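Local coordinates for thiamin pyrophosphokinase family protein (PDB 3MEL), which probably transfers a diphosphate group from ATP to thiamine, and binds magnesium and thiamine diphosphate, at residues 158-163 with 185-190; 164-169 with 200-205. All coordinates share one frame; numbering follows the deposited sequence.

In the fold
Both contacts lie in the vitamin B1 binding region, away from the thiamine diphosphate pocket. Interaction 1 pairs strand 155-160 with 185-190, an edge strand of the large mixed sheet within this chain; interaction 2 ties strands 164-165 and 167-170 to the loop that follows strand 196-200, and its Thr168-Ser200 pair belongs to the three-stranded sheet. Their centres are 11 Å apart. Leu161 N comes within 2.9 Å of Met205 O, a probable hydrogen bond, and Leu169 CD1 packs on Tyr158 CD2, so a side chain of the three-stranded sheet rests on one of the mixed sheet. Interaction 1 also reaches the second subunit, whereas a magnesium ion lies about 3 Å from the side chain of Asn166 in interaction 2.

Interaction 1: 158-163 with 185-190; sequences YCCLTP and TSYASN
Tyr158 and Tyr187 face each other as a hydrogen-bonded antiparallel pair: Tyr158 N donates to Tyr187 O at 2.8 Å, and Tyr187 N returns a bond to Tyr158 O. This pair attaches 185-188 as an edge strand of the large mixed sheet within this chain. Cys160 N also bonds Thr185 O at 2.9 Å, but the return bond from Thr185 N to Cys160 O is weak.

The side chains of Tyr158, Cys160, Thr185 and Tyr187 share one face. Tyr187 has CG anti to its own carbonyl carbon (chi1 -55°), and its ring meets 158-160 by the edge: CD2 is 3.4 Å from Tyr158 O, which lies in the ring plane, and further along the same rim CE2 is 4.0 Å from Cys160 SG. That thiol is likewise anti to its carbonyl carbon (chi1 -57°), and the contact is an edge-on sulfur-aromatic one. Thr185 CG2 sits over one ring face, 3.6 Å above the plane and offset toward the rim. The Tyr158 ring instead meets Phe199 edge-to-face.

On the other face, Cys159 SG lies 3.4 Å from Ser186 OG, whose hydroxyl is hydrogen-bonded to Asp107 O of the second subunit.

Backbone bonds therefore carry the polar load, while the Tyr187 rim, probably slightly electropositive, is turned to an oxygen and a sulfur; the opposite face gives its serine hydroxyl to the dimer partner.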
ATOM      1  N   TYR A 158       0.698  -6.595  12.216  1.00 29.33           N
ATOM      2  CA  TYR A 158      -0.342  -5.742  12.750  1.00 28.95           C
ATOM      3  C   TYR A 158      -0.095  -4.322  12.272  1.00 32.93           C
ATOM      4  O   TYR A 158       0.812  -3.622  12.736  1.00 30.86           O
ATOM      5  CB  TYR A 158      -0.408  -5.838  14.267  1.00 29.32           C
ATOM      6  CG  TYR A 158      -0.795  -7.221  14.731  1.00 30.00           C
ATOM      7  CD1 TYR A 158      -2.121  -7.553  14.963  1.00 31.73           C
ATOM      8  CD2 TYR A 158       0.172  -8.202  14.920  1.00 28.20           C
ATOM      9  CE1 TYR A 158      -2.472  -8.836  15.372  1.00 33.97           C
ATOM     10  CE2 TYR A 158      -0.158  -9.454  15.331  1.00 31.31           C
ATOM     11  CZ  TYR A 158      -1.481  -9.775  15.557  1.00 34.62           C
ATOM     12  OH  TYR A 158      -1.791 -11.046  15.967  1.00 34.26           O
ATOM     13  N   CYS A 159      -0.894  -3.934  11.287  1.00 33.37           N
ATOM     14  CA  CYS A 159      -0.794  -2.630  10.666  1.00 31.12           C
ATOM     15  C   CYS A 159      -1.867  -1.747  11.277  1.00 30.05           C
ATOM     16  O   CYS A 159      -3.050  -1.963  11.053  1.00 36.06           O
ATOM     17  CB  CYS A 159      -0.987  -2.791   9.168  1.00 28.49           C
ATOM     18  SG  CYS A 159       0.252  -3.876   8.445  1.00 28.02           S
ATOM     19  N   CYS A 160      -1.460  -0.803  12.111  1.00 27.74           N
ATOM     20  CA  CYS A 160      -2.403   0.092  12.761  1.00 31.64           C
ATOM     21  C   CYS A 160      -2.721   1.245  11.829  1.00 34.43           C
ATOM     22  O   CYS A 160      -1.858   2.084  11.559  1.00 36.61           O
ATOM     23  CB  CYS A 160      -1.815   0.625  14.062  1.00 32.39           C
ATOM     24  SG  CYS A 160      -1.343  -0.685  15.190  1.00 38.11           S
ATOM     25  N   LEU A 161      -3.949   1.290  11.332  1.00 30.35           N
ATOM     26  CA  LEU A 161      -4.301   2.287  10.344  1.00 32.76           C
ATOM     27  C   LEU A 161      -4.498   3.649  11.008  1.00 38.37           C
ATOM     28  O   LEU A 161      -4.404   4.719  10.360  1.00 37.34           O
ATOM     29  CB  LEU A 161      -5.543   1.851   9.581  1.00 31.68           C
ATOM     30  CG  LEU A 161      -5.360   0.508   8.879  1.00 33.85           C
ATOM     31  CD1 LEU A 161      -6.668   0.077   8.230  1.00 33.52           C
ATOM     32  CD2 LEU A 161      -4.212   0.583   7.869  1.00 29.88           C
ATOM     33  N   THR A 162      -4.743   3.598  12.311  1.00 32.88           N
ATOM     34  CA  THR A 162      -4.953   4.787  13.101  1.00 34.38           C
ATOM     35  C   THR A 162      -4.161   4.647  14.375  1.00 36.06           C
ATOM     36  O   THR A 162      -3.724   3.554  14.705  1.00 39.89           O
ATOM     37  CB  THR A 162      -6.394   4.866  13.532  1.00 33.65           C
ATOM     38  OG1 THR A 162      -6.645   3.796  14.444  1.00 34.90           O
ATOM     39  CG2 THR A 162      -7.306   4.757  12.333  1.00 30.24           C
ATOM     40  N   PRO A 163      -4.005   5.747  15.124  1.00 38.42           N
ATOM     41  CA  PRO A 163      -3.420   5.546  16.452  1.00 36.98           C
ATOM     42  C   PRO A 163      -4.225   4.462  17.177  1.00 36.19           C
ATOM     43  O   PRO A 163      -5.458   4.568  17.231  1.00 35.15           O
ATOM     44  CB  PRO A 163      -3.639   6.900  17.147  1.00 36.85           C
ATOM     45  CG  PRO A 163      -4.022   7.859  16.078  1.00 35.07           C
ATOM     46  CD  PRO A 163      -4.633   7.072  14.975  1.00 34.17           C
ATOM     47  N   THR A 185       1.247   2.768  12.454  1.00 36.59           N
ATOM     48  CA  THR A 185       2.478   1.993  12.628  1.00 37.20           C
ATOM     49  C   THR A 185       2.289   0.581  12.105  1.00 35.42           C
ATOM     50  O   THR A 185       1.295  -0.075  12.423  1.00 34.17           O
ATOM     51  CB  THR A 185       2.884   1.895  14.111  1.00 32.79           C
ATOM     52  OG1 THR A 185       3.072   3.210  14.647  1.00 37.27           O
ATOM     53  CG2 THR A 185       4.160   1.093  14.248  1.00 26.25           C
ATOM     54  N   SER A 186       3.244   0.112  11.312  1.00 34.88           N
ATOM     55  CA  SER A 186       3.133  -1.204  10.700  1.00 31.73           C
ATOM     56  C   SER A 186       4.091  -2.172  11.356  1.00 31.79           C
ATOM     57  O   SER A 186       5.265  -2.229  10.991  1.00 30.94           O
ATOM     58  CB  SER A 186       3.429  -1.127   9.200  1.00 32.41           C
ATOM     59  OG  SER A 186       3.272  -2.390   8.580  1.00 36.02           O
ATOM     60  N   TYR A 187       3.591  -2.927  12.333  1.00 32.25           N
ATOM     61  CA  TYR A 187       4.373  -4.000  12.930  1.00 31.29           C
ATOM     62  C   TYR A 187       4.351  -5.230  12.018  1.00 31.52           C
ATOM     63  O   TYR A 187       3.487  -6.107  12.121  1.00 30.98           O
ATOM     64  CB  TYR A 187       3.852  -4.360  14.309  1.00 31.38           C
ATOM     65  CG  TYR A 187       3.754  -3.211  15.276  1.00 30.82           C
ATOM     66  CD1 TYR A 187       4.844  -2.854  16.074  1.00 30.51           C
ATOM     67  CD2 TYR A 187       2.563  -2.517  15.428  1.00 26.32           C
ATOM     68  CE1 TYR A 187       4.751  -1.817  16.978  1.00 30.68           C
ATOM     69  CE2 TYR A 187       2.453  -1.494  16.326  1.00 28.63           C
ATOM     70  CZ  TYR A 187       3.547  -1.135  17.100  1.00 36.33           C
ATOM     71  OH  TYR A 187       3.429  -0.093  18.002  1.00 37.89           O
ATOM     72  N   ALA A 188       5.334  -5.270  11.132  1.00 30.23           N
ATOM     73  CA  ALA A 188       5.384  -6.217  10.049  1.00 30.72           C
ATOM     74  C   ALA A 188       6.444  -7.258  10.323  1.00 32.14           C
ATOM     75  O   ALA A 188       7.231  -7.112  11.248  1.00 36.47           O
ATOM     76  CB  ALA A 188       5.688  -5.490   8.770  1.00 31.51           C
ATOM     77  N   SER A 189       6.444  -8.319   9.523  1.00 36.25           N
ATOM     78  CA  SER A 189       7.441  -9.394   9.617  1.00 37.51           C
ATOM     79  C   SER A 189       7.418 -10.164  10.937  1.00 33.25           C
ATOM     80  O   SER A 189       8.370 -10.835  11.295  1.00 37.21           O
ATOM     81  CB  SER A 189       8.844  -8.872   9.304  1.00 34.76           C
ATOM     82  OG  SER A 189       8.827  -8.100   8.105  1.00 40.23           O
ATOM     83  N   ASN A 190       6.307 -10.079  11.649  1.00 34.53           N
ATOM     84  CA  ASN A 190       6.069 -10.984  12.757  1.00 36.82           C
ATOM     85  C   ASN A 190       5.820 -12.405  12.221  1.00 35.23           C
ATOM     86  O   ASN A 190       5.572 -12.583  11.035  1.00 33.47           O
ATOM     87  CB  ASN A 190       4.885 -10.489  13.583  1.00 34.44           C
ATOM     88  CG  ASN A 190       4.923 -10.995  14.990  1.00 38.83           C
ATOM     89  OD1 ASN A 190       5.620 -11.960  15.280  1.00 40.87           O
ATOM     90  ND2 ASN A 190       4.182 -10.349  15.883  1.00 39.36           N
TER

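Interaction 2: 164-169 with 200-205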
ATOM      1  N   VAL A 164      -3.551   3.439  17.704  1.00 38.16           N
ATOM      2  CA  VAL A 164      -4.217   2.377  18.471  1.00 39.03           C
ATOM      3  C   VAL A 164      -3.868   2.482  19.964  1.00 38.09           C
ATOM      4  O   VAL A 164      -2.819   2.995  20.323  1.00 32.81           O
ATOM      5  CB  VAL A 164      -3.892   0.957  17.905  1.00 32.33           C
ATOM      6  CG1 VAL A 164      -4.037  -0.116  18.970  1.00 32.99           C
ATOM      7  CG2 VAL A 164      -4.774   0.642  16.731  1.00 33.56           C
ATOM      8  N   GLU A 165      -4.763   2.006  20.824  1.00 41.78           N
ATOM      9  CA  GLU A 165      -4.542   2.046  22.264  1.00 43.04           C
ATOM     10  C   GLU A 165      -4.568   0.664  22.920  1.00 45.05           C
ATOM     11  O   GLU A 165      -5.400  -0.182  22.579  1.00 43.15           O
ATOM     12  CB  GLU A 165      -5.569   2.943  22.937  1.00 44.86           C
ATOM     13  CG  GLU A 165      -5.193   4.411  22.947  1.00 48.96           C
ATOM     14  CD  GLU A 165      -6.260   5.259  23.615  1.00 61.71           C
ATOM     15  OE1 GLU A 165      -7.303   4.682  24.013  1.00 55.69           O
ATOM     16  OE2 GLU A 165      -6.057   6.493  23.739  1.00 67.24           O
ATOM     17  N   ASN A 166      -3.655   0.459  23.875  1.00 46.33           N
ATOM     18  CA  ASN A 166      -3.586  -0.769  24.666  1.00 40.41           C
ATOM     19  C   ASN A 166      -3.530  -1.980  23.757  1.00 42.99           C
ATOM     20  O   ASN A 166      -4.424  -2.819  23.772  1.00 45.80           O
ATOM     21  CB  ASN A 166      -4.775  -0.855  25.638  1.00 41.05           C
ATOM     22  CG  ASN A 166      -4.630  -1.969  26.663  1.00 49.92           C
ATOM     23  OD1 ASN A 166      -3.526  -2.289  27.118  1.00 49.14           O
ATOM     24  ND2 ASN A 166      -5.756  -2.572  27.033  1.00 56.31           N
ATOM     25  N   LEU A 167      -2.480  -2.068  22.951  1.00 40.77           N
ATOM     26  CA  LEU A 167      -2.353  -3.173  22.010  1.00 41.18           C
ATOM     27  C   LEU A 167      -1.530  -4.311  22.602  1.00 42.13           C
ATOM     28  O   LEU A 167      -0.299  -4.212  22.689  1.00 43.00           O
ATOM     29  CB  LEU A 167      -1.733  -2.705  20.685  1.00 37.79           C
ATOM     30  CG  LEU A 167      -1.412  -3.821  19.688  1.00 34.07           C
ATOM     31  CD1 LEU A 167      -2.616  -4.691  19.457  1.00 32.54           C
ATOM     32  CD2 LEU A 167      -0.900  -3.269  18.392  1.00 32.74           C
ATOM     33  N   THR A 168      -2.214  -5.382  23.010  1.00 40.41           N
ATOM     34  CA  THR A 168      -1.556  -6.570  23.541  1.00 38.78           C
ATOM     35  C   THR A 168      -1.632  -7.637  22.471  1.00 39.73           C
ATOM     36  O   THR A 168      -2.618  -7.738  21.756  1.00 45.58           O
ATOM     37  CB  THR A 168      -2.239  -7.095  24.823  1.00 41.00           C
ATOM     38  OG1 THR A 168      -2.295  -6.064  25.817  1.00 43.65           O
ATOM     39  CG2 THR A 168      -1.471  -8.271  25.388  1.00 44.23           C
ATOM     40  N   LEU A 169      -0.605  -8.457  22.366  1.00 39.96           N
ATOM     41  CA  LEU A 169      -0.481  -9.327  21.217  1.00 38.09           C
ATOM     42  C   LEU A 169       0.380 -10.540  21.591  1.00 40.04           C
ATOM     43  O   LEU A 169       1.560 -10.403  21.875  1.00 44.08           O
ATOM     44  CB  LEU A 169       0.081  -8.478  20.066  1.00 40.14           C
ATOM     45  CG  LEU A 169       0.948  -8.854  18.865  1.00 40.02           C
ATOM     46  CD1 LEU A 169       1.301  -7.585  18.119  1.00 31.87           C
ATOM     47  CD2 LEU A 169       2.214  -9.558  19.284  1.00 38.68           C
ATOM     48  N   SER A 200      -5.325  -8.053  21.160  1.00 40.68           N
ATOM     49  CA  SER A 200      -6.459  -7.236  21.576  1.00 41.17           C
ATOM     50  C   SER A 200      -6.073  -5.764  21.694  1.00 41.81           C
ATOM     51  O   SER A 200      -4.888  -5.424  21.760  1.00 43.06           O
ATOM     52  CB  SER A 200      -7.076  -7.754  22.883  1.00 44.62           C
ATOM     53  OG  SER A 200      -6.096  -8.339  23.726  1.00 51.68           O
ATOM     54  N   PHE A 201      -7.088  -4.902  21.687  1.00 39.91           N
ATOM     55  CA  PHE A 201      -6.896  -3.463  21.742  1.00 38.28           C
ATOM     56  C   PHE A 201      -8.221  -2.748  21.996  1.00 43.47           C
ATOM     57  O   PHE A 201      -9.296  -3.322  21.791  1.00 44.62           O
ATOM     58  CB  PHE A 201      -6.185  -2.954  20.484  1.00 36.21           C
ATOM     59  CG  PHE A 201      -6.977  -3.092  19.209  1.00 37.31           C
ATOM     60  CD1 PHE A 201      -7.604  -1.990  18.641  1.00 38.40           C
ATOM     61  CD2 PHE A 201      -7.055  -4.301  18.549  1.00 36.69           C
ATOM     62  CE1 PHE A 201      -8.314  -2.104  17.463  1.00 37.79           C
ATOM     63  CE2 PHE A 201      -7.763  -4.415  17.367  1.00 39.13           C
ATOM     64  CZ  PHE A 201      -8.396  -3.317  16.825  1.00 35.55           C
ATOM     65  N   ASP A 202      -8.146  -1.505  22.464  1.00 42.25           N
ATOM     66  CA  ASP A 202      -9.333  -0.804  22.946  1.00 42.88           C
ATOM     67  C   ASP A 202      -9.846   0.228  21.965  1.00 42.98           C
ATOM     68  O   ASP A 202     -11.023   0.567  21.991  1.00 47.10           O
ATOM     69  CB  ASP A 202      -9.046  -0.092  24.273  1.00 53.90           C
ATOM     70  CG  ASP A 202      -8.772  -1.051  25.425  1.00 58.38           C
ATOM     71  OD1 ASP A 202      -9.037  -2.268  25.294  1.00 53.48           O
ATOM     72  OD2 ASP A 202      -8.288  -0.562  26.470  1.00 60.57           O
ATOM     73  N   ALA A 203      -8.968   0.743  21.114  1.00 39.50           N
ATOM     74  CA  ALA A 203      -9.331   1.865  20.257  1.00 38.85           C
ATOM     75  C   ALA A 203      -8.526   1.893  18.968  1.00 43.52           C
ATOM     76  O   ALA A 203      -7.324   1.581  18.967  1.00 41.73           O
ATOM     77  CB  ALA A 203      -9.161   3.179  21.003  1.00 39.87           C
ATOM     78  N   GLY A 204      -9.193   2.275  17.877  1.00 37.81           N
ATOM     79  CA  GLY A 204      -8.538   2.396  16.588  1.00 35.43           C
ATOM     80  C   GLY A 204      -8.918   1.284  15.633  1.00 35.47           C
ATOM     81  O   GLY A 204      -9.875   0.554  15.859  1.00 35.48           O
HETATM   82  N   MSE A 205      -8.175   1.156  14.545  1.00 32.35           N
HETATM   83  CA  MSE A 205      -8.443   0.073  13.638  1.00 31.65           C
HETATM   84  C   MSE A 205      -7.183  -0.537  13.096  1.00 33.49           C
HETATM   85  O   MSE A 205      -6.262   0.162  12.705  1.00 32.17           O
HETATM   86  CB  MSE A 205      -9.343   0.508  12.501  1.00 33.14           C
HETATM   87  CG  MSE A 205     -10.513  -0.442  12.308  1.00 38.53           C
HETATM   88 SE   MSE A 205     -11.311  -0.263  10.558  1.00 72.09          SE
HETATM   89  CE  MSE A 205      -9.719  -0.395   9.450  1.00 35.16           C
TER
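Ser200 N donates to Thr168 O at 2.8 Å, and Thr168 N to Ser200 O at 3.0 Å, a two-bond antiparallel pair that joins strands 167-170 and 196-200 in the three-stranded sheet of the vitamin B1 binding region. At Asn166 the chain turns a corner; Asn166 and Leu167 both face Gln179, a G1 beta bulge, with Asn166 in a left-handed backbone conformation. The loop after Ser200 follows the turn: Asp202 N reaches Glu165 O almost straight, at 177°, and Glu165 N also bonds Ala203 O, a loose pairing.

Among the side chains, Asn166 and Asp202 provide the polar link. CG of Asn166 is anti to its backbone N (chi1 -169°), and ND2 lies 3.3 Å from Asp202 OD2. The amide and carboxylate planes are 62° apart, and the donor arrives above the carboxylate plane. A bound magnesium ion also lies about 3 Å from the Asn166 side chain. The backbone N of Asn166 is held separately by Asp180 OD1, and the hydroxyl of Thr168 accepts from Asn178 N.

Beneath this polar rim the packing is apolar. Val164 and Phe201 cross at about a right angle, with CG1 of Val164 3.9 Å from Phe201 CB and set obliquely to the ring; Leu167 brings CD1 to the same CB from the neighbouring strand. All three side chains also touch Ile206. At the outer edge, Glu165 CB and OE1 both approach Ala203 CB, OE1 to 3.8 Å.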